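PDB 4ZOC: Lin1840 protein from Listeria innocua serovar 6a, which probably hydrolyses terminal non-reducing beta-D-glucosyl residues, releasing beta-D-glucose, as part of beta-1,2-glucan metabolism. Local coordinates for residues Val133-Met138 / Leu233-Phe238; Asn285-Ala290 / Lys312-Glu317. The protein carries 2 engineered substitutions. All coordinates share one frame; numbering follows the deposited sequence.

In the fold
The chain meets both contacts inside the N-terminal TIM-barrel domain of glycosyl hydrolase family 3. Contact 1 starts at strand 133-134. It closes 100 residues later at strand 233-236, after the chain has laid down helix 158-173, strand 187-193 and two further helices. It ties together two parallel barrel strands that have strand 187-193 between them. Strand 266-268 follows, and contact 2 then opens at helix 286-295. It closes a short loop through strand 301-302 onto helix 306-316. The two contacts are in series, neither nested nor crossed. The centres of contact 1 and contact 2 lie about 26 Å apart. Contact 1 is in the buried barrel interior, and contact 2 in the helical layer outside.

Contact 1. Residues Val133-Met138 / Leu233-Phe238; sequences VTFSPM and LVMTAF
Val133 meets Leu233 inside the TIM barrel of this family 3 glycosidase. Strands 133-134 and 233-236 run parallel, but strand 187-193 lies between them, so no backbone hydrogen bond joins the two segments. Side chains alone make the contact, and all four that touch are buried. Val133 and Leu233 reach toward each other tip to tip, with Val133 CG1 3.8 Å from Leu233 CD1. Val133 CG2 is a little farther from the same methyl. Met89, on strand 87-90, touches both residues and extends this apolar patch. Thr134 OG1 instead donates a hydrogen bond to Val92 O, just past strand 87-90.

Phe135 follows the strand. It is the centre of an inverse gamma turn, closed by a weak bond from Ser136 N to Thr134 O of 2.9 Å. The carbonyl O of Phe135 accepts a hydrogen bond from Lys191 NZ, which ties the turn to strand 187-193. The side chains of Phe135 and Met235 cross at about a right angle. Farther on, Ser136 OG bonds Tyr172 OH on helix 158-173, and a cis peptide leads into Pro137.

The arrangement is interior packing of the barrel. The Met235 side chain lies about 8 Å from a bound glucose, and Phe238, three residues on, touches bound glucose. Back at Phe135, the ring is met by Met235, which runs extended from the strand, with CG anti to the backbone N (chi1 175°), then bends at its last torsion (chi3 -66°) to bring the methyl over the ring. This CH-pi contact puts Met235 CE 3.7 Å from the Phe135 centroid, 25° off the normal. The methyl is displaced toward the rim, and its nearest ring atom is Phe135 CD1, at 3.4 Å from Met235 CE.

Contact 2. Residues Asn285-Ala290 / Lys312-Glu317; sequences NPKEAA and KGLIEE
Lys287 and Ala290 pack against Leu314 and Glu317 in a helix-to-helix contact on the outside of the barrel domain. It joins the first turn of helix 286-295 to the last turn of helix 306-316 and the residue just after it. Leu314 is buried and points both methyls at helix 286-295. Leu314 CD1 rests 3.9 Å from Ala290 CB and 3.6 Å from Lys287 O. Leu314 CD2 lies alongside the lysine, 3.7 Å from Lys287 CG. The two side chains slide past each other in opposite directions.

The lysine chain is fully extended, with CG anti to the backbone N (chi1 -179°). This carries its ammonium past the leucine to the helix end. There Lys287 NZ donates to Glu317 OE1 at 2.9 Å, a salt bridge that uses the syn lone pair of that oxygen. The same Glu317 OE1 also pairs with Lys319, so it is gripped by two cations. Such a pair would probably favour the charged carboxylate.

The start of helix 286-295 is capped by Asn285. Its OD1 accepts from Glu288 N at 2.9 Å, with the donor nearly in line with the side-chain carbonyl. Helices 15-21 and 322-338 touch Ile315, on another side of helix 306-316. The whole is the helix-on-helix packing of the outer layer of a TIM barrel.

Contact 1. Residues Val133-Met138 / Leu233-Phe238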
loop_
_atom_site.group_PDB
_atom_site.type_symbol
_atom_site.label_atom_id
_atom_site.label_comp_id
_atom_site.label_asym_id
_atom_site.label_seq_id
_atom_site.Cartn_x
_atom_site.Cartn_y
_atom_site.Cartn_z
ATOM N N VAL A 133 -9.797 20.970 27.090
ATOM C CA VAL A 133 -9.969 20.061 25.948
ATOM C C VAL A 133 -8.811 19.102 25.840
ATOM O O VAL A 133 -7.670 19.497 26.031
ATOM C CB VAL A 133 -9.924 20.894 24.582
ATOM C CG1 VAL A 133 -10.130 20.065 23.337
ATOM C CG2 VAL A 133 -10.930 21.998 24.584
ATOM N N THR A 134 -9.095 17.856 25.468
ATOM C CA THR A 134 -8.027 16.970 25.058
ATOM C C THR A 134 -8.122 16.578 23.606
ATOM O O THR A 134 -9.224 16.320 23.101
ATOM C CB THR A 134 -7.985 15.685 25.919
ATOM O OG1 THR A 134 -6.912 14.852 25.455
ATOM C CG2 THR A 134 -9.314 14.820 25.845
ATOM N N PHE A 135 -6.946 16.400 23.005
ATOM C CA PHE A 135 -6.812 15.974 21.615
ATOM C C PHE A 135 -6.875 14.438 21.524
ATOM O O PHE A 135 -5.861 13.760 21.197
ATOM C CB PHE A 135 -5.559 16.509 21.043
ATOM C CG PHE A 135 -5.450 18.066 21.032
ATOM C CD1 PHE A 135 -6.555 18.884 20.531
ATOM C CD2 PHE A 135 -4.276 18.695 21.478
ATOM C CE1 PHE A 135 -6.439 20.218 20.514
ATOM C CE2 PHE A 135 -4.143 20.065 21.362
ATOM C CZ PHE A 135 -5.229 20.804 20.869
ATOM N N SER A 136 -8.025 13.914 21.897
ATOM C CA SER A 136 -8.312 12.499 21.949
ATOM C C SER A 136 -9.827 12.330 21.898
ATOM O O SER A 136 -10.566 13.216 22.335
ATOM C CB SER A 136 -7.737 11.881 23.252
ATOM O OG SER A 136 -8.145 10.549 23.491
ATOM N N PRO A 137 -10.335 11.241 21.313
ATOM C CA PRO A 137 -9.694 10.023 20.796
ATOM C C PRO A 137 -9.053 10.171 19.394
ATOM O O PRO A 137 -9.499 10.939 18.541
ATOM C CB PRO A 137 -10.837 9.045 20.744
ATOM C CG PRO A 137 -12.019 9.892 20.430
ATOM C CD PRO A 137 -11.795 11.153 21.237
ATOM N N MET A 138 -7.976 9.388 19.163
ATOM C CA MET A 138 -7.427 9.205 17.831
ATOM C C MET A 138 -8.115 7.987 17.197
ATOM O O MET A 138 -8.019 6.832 17.707
ATOM C CB MET A 138 -5.914 9.030 17.965
ATOM C CG MET A 138 -5.170 8.963 16.671
ATOM S SD MET A 138 -5.157 7.289 15.961
ATOM C CE MET A 138 -3.695 7.490 14.922
ATOM N N LEU A 233 -14.986 18.756 19.540
ATOM C CA LEU A 233 -14.129 19.309 18.505
ATOM C C LEU A 233 -13.671 18.199 17.533
ATOM O O LEU A 233 -13.731 17.025 17.881
ATOM C CB LEU A 233 -12.861 19.939 19.085
ATOM C CG LEU A 233 -13.006 21.203 19.964
ATOM C CD1 LEU A 233 -13.354 20.856 21.392
ATOM C CD2 LEU A 233 -11.702 22.014 19.890
ATOM N N VAL A 234 -13.233 18.589 16.360
ATOM C CA VAL A 234 -12.547 17.724 15.423
ATOM C C VAL A 234 -11.249 18.392 15.029
ATOM O O VAL A 234 -11.193 19.615 14.890
ATOM C CB VAL A 234 -13.426 17.443 14.203
ATOM C CG1 VAL A 234 -12.691 16.610 13.136
ATOM C CG2 VAL A 234 -14.650 16.704 14.645
ATOM N N MET A 235 -10.197 17.606 14.793
ATOM C CA MET A 235 -8.913 18.155 14.362
ATOM C C MET A 235 -8.596 17.634 12.959
ATOM O O MET A 235 -8.887 16.461 12.657
ATOM C CB MET A 235 -7.769 17.714 15.324
ATOM C CG MET A 235 -6.376 18.131 14.893
ATOM S SD MET A 235 -5.048 17.408 15.852
ATOM C CE MET A 235 -5.348 18.191 17.445
ATOM N N THR A 236 -8.056 18.502 12.096
ATOM C CA THR A 236 -7.684 18.076 10.701
ATOM C C THR A 236 -6.490 17.111 10.670
ATOM O O THR A 236 -5.782 16.984 11.684
ATOM C CB THR A 236 -7.347 19.293 9.835
ATOM O OG1 THR A 236 -6.048 19.837 10.188
ATOM C CG2 THR A 236 -8.499 20.318 9.885
ATOM N N ALA A 237 -6.296 16.428 9.515
ATOM C CA ALA A 237 -5.151 15.535 9.360
ATOM C C ALA A 237 -4.034 16.206 8.523
ATOM O O ALA A 237 -4.282 17.084 7.713
ATOM C CB ALA A 237 -5.622 14.250 8.641
ATOM N N PHE A 238 -2.809 15.710 8.704
ATOM C CA PHE A 238 -1.702 16.139 7.901
ATOM C C PHE A 238 -1.702 15.726 6.443
ATOM O O PHE A 238 -1.069 16.416 5.591
ATOM C CB PHE A 238 -0.415 15.653 8.509
ATOM C CG PHE A 238 -0.074 16.290 9.811
ATOM C CD1 PHE A 238 0.155 17.671 9.874
ATOM C CD2 PHE A 238 0.049 15.533 10.955
ATOM C CE1 PHE A 238 0.534 18.258 11.053
ATOM C CE2 PHE A 238 0.440 16.140 12.156
ATOM C CZ PHE A 238 0.637 17.486 12.210
#

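Contact 2. Residues Asn285-Ala290 / Lys312-Glu317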
loop_
_atom_site.group_PDB
_atom_site.type_symbol
_atom_site.label_atom_id
_atom_site.label_comp_id
_atom_site.label_asym_id
_atom_site.label_seq_id
_atom_site.Cartn_x
_atom_site.Cartn_y
_atom_site.Cartn_z
ATOM N N ASN A 285 1.254 30.409 -1.172
ATOM C CA ASN A 285 1.822 31.306 -0.124
ATOM C C ASN A 285 0.890 31.303 1.078
ATOM O O ASN A 285 -0.222 30.714 1.011
ATOM C CB ASN A 285 2.009 32.723 -0.687
ATOM C CG ASN A 285 0.748 33.259 -1.361
ATOM O OD1 ASN A 285 -0.359 33.060 -0.902
ATOM N ND2 ASN A 285 0.927 33.924 -2.482
ATOM N N PRO A 286 1.295 31.962 2.188
ATOM C CA PRO A 286 0.387 32.053 3.359
ATOM C C PRO A 286 -0.977 32.644 3.111
ATOM O O PRO A 286 -1.928 32.328 3.807
ATOM C CB PRO A 286 1.205 32.855 4.375
ATOM C CG PRO A 286 2.599 32.547 3.999
ATOM C CD PRO A 286 2.606 32.500 2.487
ATOM N N LYS A 287 -1.091 33.542 2.138
ATOM C CA LYS A 287 -2.367 34.175 1.850
ATOM C C LYS A 287 -3.358 33.159 1.258
ATOM O O LYS A 287 -4.482 33.070 1.654
ATOM C CB LYS A 287 -2.117 35.364 0.878
ATOM C CG LYS A 287 -3.367 36.133 0.509
ATOM C CD LYS A 287 -3.003 37.328 -0.362
ATOM C CE LYS A 287 -4.228 38.202 -0.544
ATOM N NZ LYS A 287 -3.811 39.339 -1.380
ATOM N N GLU A 288 -2.873 32.326 0.345
ATOM C CA GLU A 288 -3.716 31.295 -0.153
ATOM C C GLU A 288 -4.054 30.207 0.899
ATOM O O GLU A 288 -5.172 29.718 0.944
ATOM C CB GLU A 288 -3.052 30.649 -1.420
ATOM C CG GLU A 288 -3.090 31.605 -2.640
ATOM C CD GLU A 288 -2.808 30.947 -3.970
ATOM O OE1 GLU A 288 -2.427 29.733 -4.041
ATOM O OE2 GLU A 288 -2.893 31.687 -4.974
ATOM N N ALA A 289 -3.052 29.812 1.680
ATOM C CA ALA A 289 -3.241 28.845 2.767
ATOM C C ALA A 289 -4.369 29.282 3.704
ATOM O O ALA A 289 -5.302 28.519 4.010
ATOM C CB ALA A 289 -1.954 28.661 3.550
ATOM N N ALA A 290 -4.338 30.568 4.083
ATOM C CA ALA A 290 -5.408 31.177 4.888
ATOM C C ALA A 290 -6.743 31.144 4.182
ATOM O O ALA A 290 -7.772 30.755 4.725
ATOM C CB ALA A 290 -5.003 32.636 5.227
ATOM N N LYS A 312 -6.959 39.645 7.326
ATOM C CA LYS A 312 -7.453 41.007 7.175
ATOM C C LYS A 312 -7.377 41.447 5.709
ATOM O O LYS A 312 -8.372 41.854 5.168
ATOM C CB LYS A 312 -6.789 41.987 8.144
ATOM C CG LYS A 312 -7.445 43.381 8.073
ATOM C CD LYS A 312 -6.409 44.362 7.632
ATOM C CE LYS A 312 -5.431 44.613 8.764
ATOM N NZ LYS A 312 -4.878 45.960 8.529
ATOM N N GLY A 313 -6.231 41.306 5.054
ATOM C CA GLY A 313 -6.134 41.613 3.608
ATOM C C GLY A 313 -7.158 40.866 2.702
ATOM O O GLY A 313 -7.733 41.455 1.780
ATOM N N LEU A 314 -7.351 39.550 2.928
ATOM C CA LEU A 314 -8.306 38.767 2.172
ATOM C C LEU A 314 -9.713 39.306 2.282
ATOM O O LEU A 314 -10.463 39.354 1.300
ATOM C CB LEU A 314 -8.330 37.299 2.641
ATOM C CG LEU A 314 -7.088 36.507 2.219
ATOM C CD1 LEU A 314 -6.903 35.238 3.085
ATOM C CD2 LEU A 314 -7.069 36.083 0.745
ATOM N N ILE A 315 -10.101 39.682 3.492
ATOM C CA ILE A 315 -11.488 40.175 3.733
ATOM C C ILE A 315 -11.654 41.580 3.165
ATOM O O ILE A 315 -12.638 41.836 2.467
ATOM C CB ILE A 315 -11.826 40.100 5.216
ATOM C CG1 ILE A 315 -12.025 38.655 5.589
ATOM C CG2 ILE A 315 -13.092 40.850 5.596
ATOM C CD1 ILE A 315 -12.001 38.458 7.075
ATOM N N GLU A 316 -10.680 42.455 3.428
ATOM C CA GLU A 316 -10.691 43.840 2.876
ATOM C C GLU A 316 -10.718 43.803 1.353
ATOM O O GLU A 316 -11.421 44.604 0.736
ATOM C CB GLU A 316 -9.469 44.638 3.336
ATOM C CG GLU A 316 -9.585 44.976 4.804
ATOM C CD GLU A 316 -8.466 45.838 5.313
ATOM O OE1 GLU A 316 -7.372 45.836 4.697
ATOM O OE2 GLU A 316 -8.696 46.475 6.375
ATOM N N GLU A 317 -9.960 42.900 0.741
ATOM C CA GLU A 317 -9.920 42.825 -0.720
ATOM C C GLU A 317 -11.144 42.112 -1.337
ATOM O O GLU A 317 -11.227 42.038 -2.544
ATOM C CB GLU A 317 -8.604 42.186 -1.238
ATOM C CG GLU A 317 -7.354 42.888 -0.826
ATOM C CD GLU A 317 -6.137 42.000 -0.900
ATOM O OE1 GLU A 317 -6.229 40.894 -1.498
ATOM O OE2 GLU A 317 -5.078 42.411 -0.366
#